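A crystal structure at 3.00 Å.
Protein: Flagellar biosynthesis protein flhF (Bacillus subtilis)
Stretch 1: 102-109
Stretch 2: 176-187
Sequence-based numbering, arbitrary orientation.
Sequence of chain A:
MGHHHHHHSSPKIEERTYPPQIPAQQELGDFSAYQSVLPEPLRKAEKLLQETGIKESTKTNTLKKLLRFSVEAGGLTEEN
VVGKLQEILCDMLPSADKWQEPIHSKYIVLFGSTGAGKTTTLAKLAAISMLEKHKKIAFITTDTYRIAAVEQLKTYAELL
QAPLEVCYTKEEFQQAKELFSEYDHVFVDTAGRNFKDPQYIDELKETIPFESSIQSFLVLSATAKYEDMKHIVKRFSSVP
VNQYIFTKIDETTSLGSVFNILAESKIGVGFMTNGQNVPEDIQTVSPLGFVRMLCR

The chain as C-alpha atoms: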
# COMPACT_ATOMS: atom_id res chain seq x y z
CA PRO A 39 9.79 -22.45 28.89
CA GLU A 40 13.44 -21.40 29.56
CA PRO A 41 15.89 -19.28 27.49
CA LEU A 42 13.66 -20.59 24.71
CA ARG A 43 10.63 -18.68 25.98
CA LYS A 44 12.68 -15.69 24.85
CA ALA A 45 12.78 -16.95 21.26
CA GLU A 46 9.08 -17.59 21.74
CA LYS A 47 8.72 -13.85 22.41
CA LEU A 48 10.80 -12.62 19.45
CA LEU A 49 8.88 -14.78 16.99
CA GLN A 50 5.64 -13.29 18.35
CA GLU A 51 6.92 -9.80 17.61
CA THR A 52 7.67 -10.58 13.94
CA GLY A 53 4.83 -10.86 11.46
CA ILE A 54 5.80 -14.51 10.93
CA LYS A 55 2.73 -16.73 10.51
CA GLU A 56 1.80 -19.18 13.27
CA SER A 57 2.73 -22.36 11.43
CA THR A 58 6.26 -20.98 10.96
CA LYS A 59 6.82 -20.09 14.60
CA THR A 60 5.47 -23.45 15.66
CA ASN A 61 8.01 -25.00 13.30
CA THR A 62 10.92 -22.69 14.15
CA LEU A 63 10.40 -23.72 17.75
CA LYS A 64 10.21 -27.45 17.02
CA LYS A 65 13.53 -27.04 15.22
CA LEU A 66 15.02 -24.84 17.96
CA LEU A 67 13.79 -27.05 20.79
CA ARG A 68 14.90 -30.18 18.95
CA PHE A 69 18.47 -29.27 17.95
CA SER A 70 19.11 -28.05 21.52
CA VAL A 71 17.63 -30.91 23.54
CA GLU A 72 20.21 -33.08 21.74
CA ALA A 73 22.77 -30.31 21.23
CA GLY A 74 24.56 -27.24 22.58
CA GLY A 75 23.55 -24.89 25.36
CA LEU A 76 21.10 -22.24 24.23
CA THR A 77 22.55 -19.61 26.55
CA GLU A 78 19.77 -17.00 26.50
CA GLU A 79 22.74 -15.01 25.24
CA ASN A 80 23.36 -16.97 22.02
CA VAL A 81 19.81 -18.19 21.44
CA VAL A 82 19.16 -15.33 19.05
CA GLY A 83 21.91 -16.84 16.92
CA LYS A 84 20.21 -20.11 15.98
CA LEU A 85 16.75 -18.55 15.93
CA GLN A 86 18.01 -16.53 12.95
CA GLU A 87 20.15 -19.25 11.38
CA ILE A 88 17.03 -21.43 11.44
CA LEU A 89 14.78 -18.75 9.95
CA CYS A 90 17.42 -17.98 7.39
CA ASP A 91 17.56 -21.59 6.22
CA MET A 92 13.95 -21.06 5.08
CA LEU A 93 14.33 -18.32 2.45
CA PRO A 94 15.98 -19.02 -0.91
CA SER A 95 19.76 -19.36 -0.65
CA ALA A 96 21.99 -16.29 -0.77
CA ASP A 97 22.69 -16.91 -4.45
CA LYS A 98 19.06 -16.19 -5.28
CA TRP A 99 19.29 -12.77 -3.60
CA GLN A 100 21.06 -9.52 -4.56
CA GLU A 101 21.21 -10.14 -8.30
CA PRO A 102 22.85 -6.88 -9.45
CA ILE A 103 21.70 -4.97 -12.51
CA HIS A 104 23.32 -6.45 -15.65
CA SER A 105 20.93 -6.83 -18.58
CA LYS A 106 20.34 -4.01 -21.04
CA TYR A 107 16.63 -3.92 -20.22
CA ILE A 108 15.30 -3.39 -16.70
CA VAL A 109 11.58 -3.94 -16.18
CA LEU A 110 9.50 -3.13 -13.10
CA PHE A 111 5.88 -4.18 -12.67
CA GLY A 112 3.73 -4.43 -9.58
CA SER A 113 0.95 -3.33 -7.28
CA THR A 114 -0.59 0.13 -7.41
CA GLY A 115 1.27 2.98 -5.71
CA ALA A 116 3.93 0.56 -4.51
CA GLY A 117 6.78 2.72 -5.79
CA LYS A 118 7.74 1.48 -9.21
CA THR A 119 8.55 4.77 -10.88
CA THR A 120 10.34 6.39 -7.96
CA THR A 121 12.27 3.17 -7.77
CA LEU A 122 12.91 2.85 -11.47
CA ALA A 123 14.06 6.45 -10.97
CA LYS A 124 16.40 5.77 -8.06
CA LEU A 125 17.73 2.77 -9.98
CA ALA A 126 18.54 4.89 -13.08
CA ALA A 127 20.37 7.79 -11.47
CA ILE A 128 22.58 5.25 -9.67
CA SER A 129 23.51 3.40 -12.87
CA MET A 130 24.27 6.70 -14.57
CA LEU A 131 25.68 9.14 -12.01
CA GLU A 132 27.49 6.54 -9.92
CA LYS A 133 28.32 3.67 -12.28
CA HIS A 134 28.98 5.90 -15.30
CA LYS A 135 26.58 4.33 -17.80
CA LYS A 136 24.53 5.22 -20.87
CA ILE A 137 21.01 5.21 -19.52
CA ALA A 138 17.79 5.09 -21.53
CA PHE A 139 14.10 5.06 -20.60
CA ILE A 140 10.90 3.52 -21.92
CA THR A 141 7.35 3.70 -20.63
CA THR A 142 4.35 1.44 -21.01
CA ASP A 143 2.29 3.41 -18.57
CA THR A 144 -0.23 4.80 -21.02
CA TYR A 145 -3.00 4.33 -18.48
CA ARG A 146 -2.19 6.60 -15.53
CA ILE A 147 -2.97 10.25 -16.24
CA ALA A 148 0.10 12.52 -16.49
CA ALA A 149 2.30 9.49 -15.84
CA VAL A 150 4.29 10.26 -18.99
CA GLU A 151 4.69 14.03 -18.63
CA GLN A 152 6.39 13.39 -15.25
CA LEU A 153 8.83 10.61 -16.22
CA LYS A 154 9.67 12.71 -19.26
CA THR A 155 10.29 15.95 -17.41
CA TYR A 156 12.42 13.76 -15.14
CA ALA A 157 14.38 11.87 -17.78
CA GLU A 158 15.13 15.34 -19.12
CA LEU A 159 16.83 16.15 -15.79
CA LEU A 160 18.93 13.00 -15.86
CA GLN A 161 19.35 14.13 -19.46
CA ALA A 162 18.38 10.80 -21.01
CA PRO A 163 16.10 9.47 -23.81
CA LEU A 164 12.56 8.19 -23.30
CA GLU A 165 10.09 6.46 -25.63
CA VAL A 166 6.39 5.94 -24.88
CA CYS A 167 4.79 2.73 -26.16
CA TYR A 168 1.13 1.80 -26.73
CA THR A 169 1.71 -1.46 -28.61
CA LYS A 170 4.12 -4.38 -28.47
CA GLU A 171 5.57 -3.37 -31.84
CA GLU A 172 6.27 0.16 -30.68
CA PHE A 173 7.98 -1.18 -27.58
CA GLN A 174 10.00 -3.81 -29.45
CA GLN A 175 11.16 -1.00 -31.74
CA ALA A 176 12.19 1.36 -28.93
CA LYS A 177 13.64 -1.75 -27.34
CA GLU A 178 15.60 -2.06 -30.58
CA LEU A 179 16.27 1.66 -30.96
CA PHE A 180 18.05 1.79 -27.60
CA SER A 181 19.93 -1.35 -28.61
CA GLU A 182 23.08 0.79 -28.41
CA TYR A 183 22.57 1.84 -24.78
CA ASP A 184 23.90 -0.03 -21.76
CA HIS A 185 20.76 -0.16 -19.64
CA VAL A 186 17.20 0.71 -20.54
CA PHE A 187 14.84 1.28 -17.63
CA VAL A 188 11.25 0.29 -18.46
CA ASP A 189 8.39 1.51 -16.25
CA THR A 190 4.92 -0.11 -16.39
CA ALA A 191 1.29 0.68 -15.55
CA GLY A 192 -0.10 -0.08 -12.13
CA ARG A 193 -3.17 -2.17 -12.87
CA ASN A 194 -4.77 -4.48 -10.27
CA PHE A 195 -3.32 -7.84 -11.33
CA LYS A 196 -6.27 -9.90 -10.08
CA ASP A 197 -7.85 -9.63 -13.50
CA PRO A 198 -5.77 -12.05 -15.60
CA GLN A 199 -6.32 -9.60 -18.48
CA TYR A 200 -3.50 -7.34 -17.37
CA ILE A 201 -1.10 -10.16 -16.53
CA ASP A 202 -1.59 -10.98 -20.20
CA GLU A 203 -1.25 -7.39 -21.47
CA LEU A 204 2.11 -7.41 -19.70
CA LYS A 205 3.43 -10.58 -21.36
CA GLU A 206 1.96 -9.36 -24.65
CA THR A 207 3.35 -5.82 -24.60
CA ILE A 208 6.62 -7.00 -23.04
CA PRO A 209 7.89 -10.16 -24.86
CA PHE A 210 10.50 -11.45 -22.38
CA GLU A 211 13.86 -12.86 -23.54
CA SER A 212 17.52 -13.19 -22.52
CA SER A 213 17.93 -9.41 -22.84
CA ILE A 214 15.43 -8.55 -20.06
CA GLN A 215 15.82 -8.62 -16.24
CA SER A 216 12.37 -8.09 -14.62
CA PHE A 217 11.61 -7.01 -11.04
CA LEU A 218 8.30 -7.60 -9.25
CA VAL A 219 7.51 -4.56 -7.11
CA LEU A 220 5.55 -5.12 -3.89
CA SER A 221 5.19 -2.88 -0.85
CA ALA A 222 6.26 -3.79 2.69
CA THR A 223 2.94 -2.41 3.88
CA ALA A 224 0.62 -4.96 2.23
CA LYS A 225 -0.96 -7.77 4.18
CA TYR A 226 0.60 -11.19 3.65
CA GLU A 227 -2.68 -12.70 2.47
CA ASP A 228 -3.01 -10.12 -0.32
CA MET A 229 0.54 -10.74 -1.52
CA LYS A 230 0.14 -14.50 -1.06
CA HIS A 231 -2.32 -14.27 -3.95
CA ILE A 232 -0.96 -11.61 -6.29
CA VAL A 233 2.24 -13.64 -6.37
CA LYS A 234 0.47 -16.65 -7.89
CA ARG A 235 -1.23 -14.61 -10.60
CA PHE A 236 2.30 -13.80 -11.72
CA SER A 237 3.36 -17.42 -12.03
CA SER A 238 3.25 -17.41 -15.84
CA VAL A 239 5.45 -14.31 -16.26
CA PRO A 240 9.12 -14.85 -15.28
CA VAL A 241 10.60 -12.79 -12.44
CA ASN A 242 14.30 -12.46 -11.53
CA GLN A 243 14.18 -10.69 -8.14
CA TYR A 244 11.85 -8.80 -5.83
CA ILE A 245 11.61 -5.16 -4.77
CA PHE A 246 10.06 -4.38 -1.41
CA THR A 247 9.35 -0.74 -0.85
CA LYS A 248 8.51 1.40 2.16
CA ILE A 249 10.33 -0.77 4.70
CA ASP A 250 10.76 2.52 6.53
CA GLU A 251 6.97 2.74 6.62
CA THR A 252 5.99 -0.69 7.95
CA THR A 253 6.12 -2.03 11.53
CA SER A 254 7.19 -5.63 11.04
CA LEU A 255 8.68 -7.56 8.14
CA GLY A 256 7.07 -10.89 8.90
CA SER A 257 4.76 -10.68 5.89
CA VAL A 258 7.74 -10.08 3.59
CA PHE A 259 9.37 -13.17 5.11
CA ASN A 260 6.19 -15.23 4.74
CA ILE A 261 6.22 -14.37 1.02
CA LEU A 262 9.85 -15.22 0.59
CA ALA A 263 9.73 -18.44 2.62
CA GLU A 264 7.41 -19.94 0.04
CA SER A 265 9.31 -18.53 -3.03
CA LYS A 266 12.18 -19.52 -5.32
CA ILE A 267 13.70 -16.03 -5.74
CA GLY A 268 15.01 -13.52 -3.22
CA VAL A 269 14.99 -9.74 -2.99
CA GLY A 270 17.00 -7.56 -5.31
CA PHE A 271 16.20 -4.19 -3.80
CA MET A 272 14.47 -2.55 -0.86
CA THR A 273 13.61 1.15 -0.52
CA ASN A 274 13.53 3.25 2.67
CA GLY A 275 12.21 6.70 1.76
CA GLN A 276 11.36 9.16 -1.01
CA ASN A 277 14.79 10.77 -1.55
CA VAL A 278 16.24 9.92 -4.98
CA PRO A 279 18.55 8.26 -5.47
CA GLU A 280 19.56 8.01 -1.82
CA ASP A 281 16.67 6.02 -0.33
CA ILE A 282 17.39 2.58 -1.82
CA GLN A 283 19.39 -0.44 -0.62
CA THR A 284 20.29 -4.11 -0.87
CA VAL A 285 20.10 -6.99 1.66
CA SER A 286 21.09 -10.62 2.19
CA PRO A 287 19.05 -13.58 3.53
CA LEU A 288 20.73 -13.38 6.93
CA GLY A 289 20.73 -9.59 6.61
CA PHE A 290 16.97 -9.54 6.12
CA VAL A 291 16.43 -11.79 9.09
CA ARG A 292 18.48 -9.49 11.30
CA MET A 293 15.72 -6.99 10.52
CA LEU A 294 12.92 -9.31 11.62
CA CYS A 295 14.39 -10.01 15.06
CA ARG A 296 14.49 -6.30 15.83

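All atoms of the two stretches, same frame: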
# COMPACT_ATOMS: atom_id res chain seq x y z
N PRO A 102 22.62 -8.26 -9.01
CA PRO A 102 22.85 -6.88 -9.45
C PRO A 102 22.25 -6.60 -10.82
O PRO A 102 21.81 -7.52 -11.52
CB PRO A 102 24.36 -6.79 -9.50
CG PRO A 102 24.74 -8.15 -9.95
CD PRO A 102 23.87 -9.03 -9.05
N ILE A 103 22.23 -5.34 -11.21
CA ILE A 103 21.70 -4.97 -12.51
C ILE A 103 22.75 -5.22 -13.60
O ILE A 103 23.84 -4.64 -13.56
CB ILE A 103 21.26 -3.48 -12.52
CG1 ILE A 103 19.83 -3.39 -11.97
CG2 ILE A 103 21.35 -2.90 -13.92
CD1 ILE A 103 19.25 -2.01 -12.02
N HIS A 104 22.42 -6.10 -14.54
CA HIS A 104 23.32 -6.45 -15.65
C HIS A 104 22.71 -6.20 -17.02
O HIS A 104 23.21 -5.40 -17.80
CB HIS A 104 23.72 -7.92 -15.56
CG HIS A 104 24.74 -8.22 -14.51
ND1 HIS A 104 25.97 -7.60 -14.48
CD2 HIS A 104 24.72 -9.08 -13.47
CE1 HIS A 104 26.67 -8.07 -13.46
NE2 HIS A 104 25.94 -8.97 -12.83
N SER A 105 21.63 -6.93 -17.31
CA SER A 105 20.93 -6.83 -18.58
C SER A 105 20.77 -5.41 -19.10
O SER A 105 20.88 -4.43 -18.35
CB SER A 105 19.55 -7.48 -18.47
OG SER A 105 19.67 -8.84 -18.10
N LYS A 106 20.51 -5.30 -20.39
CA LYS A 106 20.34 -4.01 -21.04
C LYS A 106 18.95 -3.45 -20.77
O LYS A 106 18.74 -2.24 -20.81
CB LYS A 106 20.57 -4.17 -22.54
CG LYS A 106 20.34 -2.91 -23.37
CD LYS A 106 20.89 -3.07 -24.78
CE LYS A 106 22.41 -3.24 -24.75
NZ LYS A 106 23.02 -3.31 -26.11
N TYR A 107 18.00 -4.34 -20.48
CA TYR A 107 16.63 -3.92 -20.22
C TYR A 107 16.19 -4.26 -18.81
O TYR A 107 16.23 -5.41 -18.39
CB TYR A 107 15.72 -4.56 -21.25
CG TYR A 107 16.19 -4.31 -22.66
CD1 TYR A 107 15.97 -3.08 -23.29
CD2 TYR A 107 16.92 -5.28 -23.35
CE1 TYR A 107 16.46 -2.83 -24.56
CE2 TYR A 107 17.42 -5.03 -24.63
CZ TYR A 107 17.19 -3.81 -25.22
OH TYR A 107 17.71 -3.56 -26.47
N ILE A 108 15.76 -3.23 -18.08
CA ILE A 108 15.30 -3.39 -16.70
C ILE A 108 13.81 -3.09 -16.61
O ILE A 108 13.38 -1.96 -16.83
CB ILE A 108 16.06 -2.43 -15.76
CG1 ILE A 108 17.57 -2.65 -15.88
CG2 ILE A 108 15.59 -2.62 -14.33
CD1 ILE A 108 18.04 -4.05 -15.53
N VAL A 109 13.02 -4.11 -16.28
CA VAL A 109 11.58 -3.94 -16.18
C VAL A 109 11.03 -4.04 -14.75
O VAL A 109 11.44 -4.91 -13.96
CB VAL A 109 10.86 -4.97 -17.08
CG1 VAL A 109 9.35 -4.95 -16.83
CG2 VAL A 109 11.15 -4.65 -18.54
N ALA A 176 11.45 0.53 -29.87
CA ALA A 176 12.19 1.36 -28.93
C ALA A 176 13.23 0.47 -28.27
O ALA A 176 14.38 0.86 -28.07
CB ALA A 176 11.25 1.92 -27.88
N LYS A 177 12.80 -0.74 -27.95
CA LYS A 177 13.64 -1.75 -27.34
C LYS A 177 14.82 -2.00 -28.27
O LYS A 177 15.92 -2.32 -27.84
CB LYS A 177 12.82 -3.02 -27.14
CG LYS A 177 13.55 -4.24 -26.59
CD LYS A 177 12.54 -5.35 -26.32
CE LYS A 177 13.20 -6.66 -25.92
NZ LYS A 177 13.93 -7.27 -27.06
N GLU A 178 14.57 -1.84 -29.57
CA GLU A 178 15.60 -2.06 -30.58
C GLU A 178 16.35 -0.77 -30.93
O GLU A 178 17.49 -0.80 -31.40
CB GLU A 178 14.97 -2.66 -31.84
CG GLU A 178 14.54 -4.12 -31.67
CD GLU A 178 13.58 -4.60 -32.75
OE1 GLU A 178 13.93 -4.48 -33.95
OE2 GLU A 178 12.48 -5.08 -32.39
N LEU A 179 15.69 0.35 -30.70
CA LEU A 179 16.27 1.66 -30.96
C LEU A 179 17.39 1.90 -29.95
O LEU A 179 18.49 2.32 -30.30
CB LEU A 179 15.19 2.73 -30.82
CG LEU A 179 15.52 4.15 -31.26
CD1 LEU A 179 14.24 4.97 -31.27
CD2 LEU A 179 16.56 4.76 -30.33
N PHE A 180 17.09 1.62 -28.68
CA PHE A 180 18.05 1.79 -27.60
C PHE A 180 19.04 0.64 -27.52
O PHE A 180 19.80 0.53 -26.55
CB PHE A 180 17.31 1.92 -26.27
CG PHE A 180 16.51 3.17 -26.15
CD1 PHE A 180 17.11 4.42 -26.31
CD2 PHE A 180 15.15 3.12 -25.88
CE1 PHE A 180 16.38 5.58 -26.20
CE2 PHE A 180 14.41 4.28 -25.76
CZ PHE A 180 15.02 5.51 -25.92
N SER A 181 19.03 -0.20 -28.54
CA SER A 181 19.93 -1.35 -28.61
C SER A 181 21.39 -0.96 -28.36
O SER A 181 22.21 -1.79 -27.96
CB SER A 181 19.81 -2.01 -29.98
OG SER A 181 20.16 -1.11 -31.02
N GLU A 182 21.72 0.31 -28.58
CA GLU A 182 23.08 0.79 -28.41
C GLU A 182 23.40 1.20 -26.97
O GLU A 182 24.57 1.31 -26.60
CB GLU A 182 23.33 1.98 -29.34
CG GLU A 182 23.12 1.68 -30.83
CD GLU A 182 24.21 0.80 -31.44
OE1 GLU A 182 24.32 -0.38 -31.04
OE2 GLU A 182 24.96 1.29 -32.31
N TYR A 183 22.37 1.43 -26.16
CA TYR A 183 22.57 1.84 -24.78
C TYR A 183 22.89 0.69 -23.83
O TYR A 183 22.55 -0.46 -24.10
CB TYR A 183 21.33 2.58 -24.28
CG TYR A 183 21.12 3.92 -24.93
CD1 TYR A 183 20.79 4.01 -26.28
CD2 TYR A 183 21.30 5.10 -24.22
CE1 TYR A 183 20.66 5.24 -26.90
CE2 TYR A 183 21.17 6.34 -24.84
CZ TYR A 183 20.85 6.40 -26.18
OH TYR A 183 20.75 7.62 -26.81
N ASP A 184 23.56 1.00 -22.72
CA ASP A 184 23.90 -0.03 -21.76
C ASP A 184 22.62 -0.59 -21.16
O ASP A 184 22.21 -1.72 -21.45
CB ASP A 184 24.76 0.53 -20.62
CG ASP A 184 26.07 1.09 -21.11
OD1 ASP A 184 26.72 0.43 -21.96
OD2 ASP A 184 26.46 2.18 -20.64
N HIS A 185 21.99 0.22 -20.32
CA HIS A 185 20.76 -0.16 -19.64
C HIS A 185 19.58 0.68 -20.09
O HIS A 185 19.70 1.88 -20.37
CB HIS A 185 20.96 -0.02 -18.14
CG HIS A 185 22.06 -0.86 -17.60
ND1 HIS A 185 22.65 -0.63 -16.37
CD2 HIS A 185 22.69 -1.94 -18.11
CE1 HIS A 185 23.59 -1.53 -16.16
NE2 HIS A 185 23.64 -2.34 -17.20
N VAL A 186 18.42 0.04 -20.15
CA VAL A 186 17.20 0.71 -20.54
C VAL A 186 16.17 0.41 -19.45
O VAL A 186 15.74 -0.73 -19.26
CB VAL A 186 16.69 0.17 -21.87
CG1 VAL A 186 15.57 1.06 -22.38
CG2 VAL A 186 17.82 0.10 -22.86
N PHE A 187 15.79 1.44 -18.71
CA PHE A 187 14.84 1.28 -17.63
C PHE A 187 13.38 1.44 -18.08
O PHE A 187 12.94 2.54 -18.46
CB PHE A 187 15.18 2.25 -16.49
CG PHE A 187 16.54 2.02 -15.90
CD1 PHE A 187 17.69 2.49 -16.54
CD2 PHE A 187 16.69 1.27 -14.73
CE1 PHE A 187 18.97 2.22 -16.02
CE2 PHE A 187 17.97 1.00 -14.21
CZ PHE A 187 19.11 1.47 -14.86

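What fills the apolar centre of this contact? Two sets of side chains do, one on each face of the sheet where the two strands pair in parallel. On one face Ile108 lies beside Phe187, its bridge partner, with Ile108 CB 3.9 Å from Phe187 CD2. Ile103, which precedes the strand, reaches the same ring: its CD1 comes within 3.9 Å of Phe187 CE2, at the edge of the ring and near its plane. Its other branch turns to His185, where Ile103 CG2 sits over one face of the imidazole, 3.5 Å from His185 CE1. Ile103 thus spans two aromatic side chains whose residues are not neighbours in sequence. On the other face Tyr107 packs against its own partner, Val186, with Tyr107 CD1 3.6 Å from Val186 CB.

How do the two strands hold their register? Their directions differ by 24°, and the pairing is parallel, with CA atoms 4.7 Å apart at Tyr107 and Val186 and 4.8 Å apart at Ile108 and Phe187. On its strand Val186 supplies both of the bonding groups: its N donates to Lys106 O at 2.4 Å, and its O accepts from Ile108 N at 2.8 Å. In this way Val186 reaches the residues before and after Tyr107, the pattern expected of parallel strands. The two bonds differ in quality. The one to Ile108 is almost straight, with an angle of 178° at the hydrogen, whereas the one from Val186 N is very short and bent to 131°, so its exact length deserves caution at 3.00 Å resolution. Alpha-carbon contacts supplement them, with His185 CA 3.1 Å from Lys106 O and Tyr107 CA 3.4 Å from Val186 O.

What does Tyr107 do beyond the sheet? Its ring extends toward the helix that opens the second stretch, and Lys177 lies across one face of it. Lys177 CG is 4.1 Å from the centroid of the Tyr107 ring, 23° off the normal, a good position for a CH-pi contact. The ammonium is less well placed: Lys177 NZ lies 5.3 Å from the same centroid, so any cation-pi attraction is weak at most. Farther out, Tyr107 OH donates a weak hydrogen bond to Lys177 O at 2.6 Å. One residue therefore meets the tyrosine with both its aliphatic chain and its carbonyl, tying the end of the ring to the helix.

Where does the contact become polar? It does so around Lys106, whose CA-to-CB bond points sideways but whose long side chain carries its amine to the backbone of Ser181. There Lys106 NZ donates to Ser181 O at 2.5 Å. Bonds within the second stretch lie close by: Ser181 OG donates to Glu178 O at 2.7 Å, and Tyr183 N to Phe180 O at 2.8 Å. Nearer the strand, Lys106 CA approaches Asp184 O at 3.0 Å.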